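Local coordinates for protein putative GTP pyrophosphokinase (Streptococcus mutans, PDB 3L9D) that probably transfers pyrophosphate from ATP to GTP, the first step of ppGpp synthesis, at residues K52-G57 with R128-V133; H152-Y157 with M169-I174. All blocks are in the same frame, centred on the assembly; numbering follows the deposited sequence.

Interaction 1 (K52-G57 with R128-V133); sequences KIKFRG and RKDMKV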
loop_
_atom_site.group_PDB
_atom_site.type_symbol
_atom_site.label_atom_id
_atom_site.label_comp_id
_atom_site.label_asym_id
_atom_site.label_seq_id
_atom_site.Cartn_x
_atom_site.Cartn_y
_atom_site.Cartn_z
ATOM N N LYS A 52 9.924 -3.818 4.670
ATOM C CA LYS A 52 9.517 -5.155 4.241
ATOM C C LYS A 52 9.724 -6.148 5.374
ATOM O O LYS A 52 8.794 -6.834 5.778
ATOM C CB LYS A 52 10.304 -5.625 3.019
ATOM C CG LYS A 52 9.807 -5.084 1.708
ATOM C CD LYS A 52 10.230 -5.994 0.558
ATOM C CE LYS A 52 9.806 -5.430 -0.782
ATOM N NZ LYS A 52 10.584 -6.079 -1.888
ATOM N N ILE A 53 10.947 -6.230 5.888
ATOM C CA ILE A 53 11.269 -7.236 6.896
ATOM C C ILE A 53 10.500 -6.978 8.210
ATOM O O ILE A 53 9.977 -7.911 8.821
ATOM C CB ILE A 53 12.807 -7.375 7.082
ATOM C CG1 ILE A 53 13.282 -8.775 6.660
ATOM C CG2 ILE A 53 13.222 -7.035 8.481
ATOM C CD1 ILE A 53 13.155 -9.072 5.098
ATOM N N LYS A 54 10.381 -5.713 8.612
ATOM C CA LYS A 54 9.556 -5.365 9.771
ATOM C C LYS A 54 8.094 -5.831 9.592
ATOM O O LYS A 54 7.568 -6.560 10.434
ATOM C CB LYS A 54 9.634 -3.865 10.094
ATOM C CG LYS A 54 10.969 -3.365 10.651
ATOM C CD LYS A 54 11.016 -1.839 10.559
ATOM C CE LYS A 54 12.294 -1.232 11.111
ATOM N NZ LYS A 54 12.391 -1.425 12.578
ATOM N N PHE A 55 7.453 -5.435 8.492
ATOM C CA PHE A 55 6.045 -5.784 8.255
ATOM C C PHE A 55 5.782 -7.283 8.064
ATOM O O PHE A 55 4.666 -7.748 8.314
ATOM C CB PHE A 55 5.456 -5.010 7.057
ATOM C CG PHE A 55 5.341 -3.537 7.288
ATOM C CD1 PHE A 55 5.314 -3.028 8.574
ATOM C CD2 PHE A 55 5.262 -2.659 6.219
ATOM C CE1 PHE A 55 5.225 -1.659 8.793
ATOM C CE2 PHE A 55 5.154 -1.290 6.424
ATOM C CZ PHE A 55 5.139 -0.789 7.713
ATOM N N ARG A 56 6.786 -8.030 7.604
ATOM C CA ARG A 56 6.618 -9.462 7.368
ATOM C C ARG A 56 6.682 -10.250 8.674
ATOM O O ARG A 56 6.279 -11.416 8.728
ATOM C CB ARG A 56 7.673 -9.972 6.406
ATOM C CG ARG A 56 7.458 -9.574 4.979
ATOM C CD ARG A 56 8.491 -10.248 4.071
ATOM N NE ARG A 56 8.163 -10.009 2.679
ATOM C CZ ARG A 56 9.017 -9.530 1.791
ATOM N NH1 ARG A 56 10.269 -9.273 2.162
ATOM N NH2 ARG A 56 8.619 -9.327 0.539
ATOM N N GLY A 57 7.181 -9.586 9.720
ATOM C CA GLY A 57 7.316 -10.164 11.043
ATOM C C GLY A 57 6.058 -10.070 11.876
ATOM O O GLY A 57 5.912 -10.776 12.878
ATOM N N ARG A 128 3.151 1.476 16.443
ATOM C CA ARG A 128 4.597 1.312 16.265
ATOM C C ARG A 128 5.344 2.590 16.666
ATOM O O ARG A 128 4.806 3.690 16.558
ATOM C CB ARG A 128 4.949 0.917 14.825
ATOM C CG ARG A 128 4.412 -0.427 14.364
ATOM C CD ARG A 128 5.083 -0.860 13.071
ATOM N NE ARG A 128 6.509 -1.183 13.206
ATOM C CZ ARG A 128 7.019 -2.411 13.319
ATOM N NH1 ARG A 128 6.248 -3.493 13.334
ATOM N NH2 ARG A 128 8.321 -2.560 13.431
ATOM N N LYS A 129 6.569 2.427 17.160
ATOM C CA LYS A 129 7.401 3.542 17.595
ATOM C C LYS A 129 8.603 3.785 16.678
ATOM O O LYS A 129 9.333 4.762 16.867
ATOM C CB LYS A 129 7.915 3.295 19.015
ATOM C CG LYS A 129 7.048 3.892 20.112
ATOM C CD LYS A 129 5.625 3.367 20.049
ATOM C CE LYS A 129 4.673 4.207 20.913
ATOM N NZ LYS A 129 5.245 4.441 22.274
ATOM N N ASP A 130 8.825 2.898 15.707
ATOM C CA ASP A 130 9.963 3.039 14.800
ATOM C C ASP A 130 9.594 3.780 13.529
ATOM O O ASP A 130 10.374 3.849 12.588
ATOM C CB ASP A 130 10.566 1.684 14.437
ATOM C CG ASP A 130 9.614 0.812 13.627
ATOM O OD1 ASP A 130 8.373 0.987 13.747
ATOM O OD2 ASP A 130 10.124 -0.069 12.890
ATOM N N MET A 131 8.384 4.313 13.509
ATOM C CA MET A 131 7.912 5.152 12.432
ATOM C C MET A 131 6.776 5.916 13.059
ATOM O O MET A 131 6.286 5.546 14.120
ATOM C CB MET A 131 7.425 4.311 11.243
ATOM C CG MET A 131 6.182 3.477 11.514
ATOM S SD MET A 131 5.824 2.160 10.325
ATOM C CE MET A 131 7.191 1.052 10.621
ATOM N N LYS A 132 6.360 6.994 12.417
ATOM C CA LYS A 132 5.209 7.742 12.889
ATOM C C LYS A 132 4.191 7.890 11.754
ATOM O O LYS A 132 4.542 8.309 10.640
ATOM C CB LYS A 132 5.649 9.111 13.419
ATOM C CG LYS A 132 4.552 9.855 14.172
ATOM C CD LYS A 132 3.875 10.937 13.315
ATOM C CE LYS A 132 2.668 11.563 14.045
ATOM N NZ LYS A 132 2.342 12.896 13.489
ATOM N N VAL A 133 2.943 7.529 12.031
ATOM C CA VAL A 133 1.854 7.735 11.079
ATOM C C VAL A 133 1.507 9.233 10.951
ATOM O O VAL A 133 1.199 9.880 11.937
ATOM C CB VAL A 133 0.622 6.909 11.501
ATOM C CG1 VAL A 133 -0.533 7.133 10.560
ATOM C CG2 VAL A 133 0.999 5.437 11.566
HETATM O O HOH W 1 7.134 -6.420 13.140
#
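Lys54 reaches off helix 42-64 to meet Asp130, its NZ lying 2.7 Å from Asp130 OD2 in a salt bridge. The lysine chain runs extended as far as CE and then kinks at its last torsion (chi4 -67°), which turns the ammonium group onto the oxygen. It arrives at the anti lone pair of OD2, away from OD1. The same carboxylate is held from its own loop by Arg128, which grips it side-on with two nitrogens: Arg128 NE donates to Asp130 OD1 at 2.9 Å, and Arg128 NH2 to Asp130 OD2 at 3.1 Å. Both acceptors lie close to the guanidinium plane, but the two flat groups are not coplanar, since NH2 meets OD2 from 41° above the carboxylate plane. OD2 therefore takes two cationic donors. Lys54 NZ and Arg128 NH2, 4.3 Å apart, converge on this one oxygen, whose negative charge both share.

This three-residue salt-bridge network ties helix 42-64 to the turn between helix 117-126 and the edge strand 132-139 of the mixed sheet. A water adds a second link beside it, donating to the Lys54 O and accepting from Arg128 NH1, so the guanidinium is engaged along its edge by both carboxylate and water.

Deeper in, the contact turns apolar. Met131 and Phe55 extend toward each other from opposite directions, and Met131 CE lies 3.8 Å from Phe55 CE1. The bend at the end of the methionine (chi3 67°) brings CE as well as sulfur close to the ring; Met131 SD sits at the ring edge, 5.2 Å from the Phe55 centroid, in a Met-aromatic contact. Arg128 CD also lies at the edge of that ring, while Leu108 and Ile110 of strand 106-112 pack against Phe55 from the sheet.

Interaction 2 (H152-Y157 with M169-I174); sequences HVIVEY and MAEIQI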
loop_
_atom_site.group_PDB
_atom_site.type_symbol
_atom_site.label_atom_id
_atom_site.label_comp_id
_atom_site.label_asym_id
_atom_site.label_seq_id
_atom_site.Cartn_x
_atom_site.Cartn_y
_atom_site.Cartn_z
ATOM N N HIS A 152 -4.696 4.196 2.290
ATOM C CA HIS A 152 -3.348 4.747 2.192
ATOM C C HIS A 152 -2.860 5.329 3.496
ATOM O O HIS A 152 -3.526 6.155 4.081
ATOM C CB HIS A 152 -3.284 5.831 1.124
ATOM C CG HIS A 152 -3.718 5.372 -0.233
ATOM N ND1 HIS A 152 -3.487 6.105 -1.374
ATOM C CD2 HIS A 152 -4.363 4.251 -0.630
ATOM C CE1 HIS A 152 -3.981 5.460 -2.416
ATOM N NE2 HIS A 152 -4.518 4.335 -1.990
ATOM N N VAL A 153 -1.673 4.904 3.927
ATOM C CA VAL A 153 -1.035 5.439 5.126
ATOM C C VAL A 153 0.330 6.007 4.773
ATOM O O VAL A 153 1.103 5.365 4.084
ATOM C CB VAL A 153 -0.833 4.347 6.191
ATOM C CG1 VAL A 153 -0.200 4.945 7.419
ATOM C CG2 VAL A 153 -2.161 3.673 6.531
ATOM N N ILE A 154 0.618 7.219 5.230
ATOM C CA ILE A 154 1.929 7.786 5.031
ATOM C C ILE A 154 2.652 7.770 6.370
ATOM O O ILE A 154 2.084 8.134 7.407
ATOM C CB ILE A 154 1.865 9.213 4.447
ATOM C CG1 ILE A 154 1.092 9.218 3.116
ATOM C CG2 ILE A 154 3.271 9.789 4.264
ATOM C CD1 ILE A 154 1.609 8.231 2.066
ATOM N N VAL A 155 3.892 7.300 6.343
ATOM C CA VAL A 155 4.689 7.209 7.541
ATOM C C VAL A 155 6.016 7.925 7.334
ATOM O O VAL A 155 6.577 7.902 6.236
ATOM C CB VAL A 155 4.905 5.734 7.993
ATOM C CG1 VAL A 155 3.581 5.104 8.443
ATOM C CG2 VAL A 155 5.609 4.884 6.887
ATOM N N GLU A 156 6.474 8.615 8.377
ATOM C CA GLU A 156 7.839 9.118 8.434
ATOM C C GLU A 156 8.677 8.017 9.038
ATOM O O GLU A 156 8.355 7.497 10.115
ATOM C CB GLU A 156 7.950 10.332 9.338
ATOM C CG GLU A 156 7.342 11.579 8.818
ATOM C CD GLU A 156 7.485 12.726 9.797
ATOM O OE1 GLU A 156 8.131 12.539 10.855
ATOM O OE2 GLU A 156 6.955 13.816 9.503
ATOM N N TYR A 157 9.755 7.667 8.347
ATOM C CA TYR A 157 10.600 6.559 8.745
ATOM C C TYR A 157 12.040 7.028 8.816
ATOM O O TYR A 157 12.587 7.509 7.822
ATOM C CB TYR A 157 10.468 5.399 7.760
ATOM C CG TYR A 157 11.222 4.191 8.214
ATOM C CD1 TYR A 157 10.714 3.372 9.218
ATOM C CD2 TYR A 157 12.463 3.874 7.673
ATOM C CE1 TYR A 157 11.420 2.253 9.656
ATOM C CE2 TYR A 157 13.181 2.758 8.116
ATOM C CZ TYR A 157 12.643 1.957 9.097
ATOM O OH TYR A 157 13.331 0.861 9.539
ATOM N N MET A 169 9.672 9.620 3.741
ATOM C CA MET A 169 8.260 9.268 3.824
ATOM C C MET A 169 7.955 8.076 2.934
ATOM O O MET A 169 8.418 8.001 1.798
ATOM C CB MET A 169 7.371 10.455 3.453
ATOM C CG MET A 169 7.052 11.387 4.622
ATOM S SD MET A 169 5.892 12.683 4.131
ATOM C CE MET A 169 6.989 13.831 3.308
ATOM N N ALA A 170 7.188 7.137 3.468
ATOM C CA ALA A 170 6.798 5.968 2.708
ATOM C C ALA A 170 5.273 5.897 2.602
ATOM O O ALA A 170 4.556 6.220 3.552
ATOM C CB ALA A 170 7.348 4.714 3.349
ATOM N N GLU A 171 4.769 5.488 1.442
ATOM C CA GLU A 171 3.343 5.239 1.339
ATOM C C GLU A 171 3.009 3.752 1.456
ATOM O O GLU A 171 3.413 2.939 0.622
ATOM C CB GLU A 171 2.791 5.786 0.044
ATOM C CG GLU A 171 1.408 5.252 -0.220
ATOM C CD GLU A 171 0.697 6.017 -1.299
ATOM O OE1 GLU A 171 0.736 5.553 -2.465
ATOM O OE2 GLU A 171 0.105 7.084 -0.973
ATOM N N ILE A 172 2.285 3.403 2.509
ATOM C CA ILE A 172 1.810 2.049 2.713
ATOM C C ILE A 172 0.370 1.912 2.233
ATOM O O ILE A 172 -0.536 2.569 2.746
ATOM C CB ILE A 172 1.853 1.701 4.205
ATOM C CG1 ILE A 172 3.263 1.897 4.737
ATOM C CG2 ILE A 172 1.399 0.280 4.446
ATOM C CD1 ILE A 172 3.317 2.098 6.228
ATOM N N GLN A 173 0.137 1.067 1.244
ATOM C CA GLN A 173 -1.242 0.778 0.858
ATOM C C GLN A 173 -1.664 -0.576 1.370
ATOM O O GLN A 173 -0.907 -1.547 1.258
ATOM C CB GLN A 173 -1.436 0.862 -0.654
ATOM C CG GLN A 173 -1.315 2.286 -1.159
ATOM C CD GLN A 173 -1.582 2.392 -2.628
ATOM O OE1 GLN A 173 -2.483 1.739 -3.150
ATOM N NE2 GLN A 173 -0.796 3.210 -3.316
ATOM N N ILE A 174 -2.865 -0.634 1.935
ATOM C CA ILE A 174 -3.401 -1.866 2.491
ATOM C C ILE A 174 -4.570 -2.346 1.608
ATOM O O ILE A 174 -5.487 -1.583 1.301
ATOM C CB ILE A 174 -3.822 -1.629 3.958
ATOM C CG1 ILE A 174 -2.692 -0.899 4.697
ATOM C CG2 ILE A 174 -4.190 -2.938 4.647
ATOM C CD1 ILE A 174 -3.063 -0.329 6.043
#
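Val153 and Ile172 bond to each other twice through their backbones: Val153 N donates to Ile172 O at 2.9 Å, and Ile172 N returns a bond to Val153 O at 2.8 Å. Two residues along, Val155 and Ala170 repeat the exchange, with both donors lying in the plane of the carbonyl they approach. These are the hydrogen-bonded pairs of an antiparallel hairpin, strands 150-161 and 164-176, in the middle of the mixed sheet. The non-hydrogen-bonded pairs bring CA-H groups to the carbonyls, as where Ile154 CA lies 3.4 Å from Ala170 O. Backbone groups of His152, Ile154 and Glu156 find their partners on the other side, in strand 132-139.

On the face carrying His152, Ile154, Glu171 and Gln173, polar ends are mixed with apolar stems. The Gln173 amide stacks over one face of the His152 ring with their planes 22° apart, and Gln173 CG makes a CH-pi contact 3.9 Å from the ring centroid. Although Gln173 OE1 is near His152 NE2, the angle is too poor for a hydrogen bond; that nitrogen is bonded to Tyr148 OH instead. Gln173 NE2 donates to Glu171 OE1 at 2.9 Å, meeting it from well above the carboxylate plane, while Gln173 OE1 has weak bonds from Arg175 and Ser150. Ile154 bends at its second torsion (chi2 -54°), laying its CD1 against the stem of Glu171, 3.4 Å from Glu171 CB.

The opposite face is apolar: Val155 sets CG2 against Ile172 CD1 at 3.7 Å, and Ile174 CD1 touches Val153 CG2. Helices 42-64 and 117-126 cover this side through Phe55 and Leu122. The chemistry implies a backbone-paired hairpin with one face suited to burial under helices and the other mixed, polar towards His152 and Gln173, apolar at Ile154 and Met169.

Overall arrangement
Interactions 1 and 2 lie side by side, their centres about 10 Å apart, and meet where strand 132-139 joins the edge of strand 150-161. Lys132 O and Glu156 N, 3.0 Å apart, probably share a hydrogen bond, so the sheet runs on from the hairpin into the strand that leaves the salt-bridged turn. Tyr157 spans the two sites: its ring packs on the Asp130 backbone and on Met131, and its hydroxyl bonds to Glu50 of helix 42-64. That helix also reaches interaction 2 directly, Phe55 touching Ile172. Both 128-133 and 169-174 fall within the RelA/SpoT family region, but no bound nucleotide locates the active site relative to either contact.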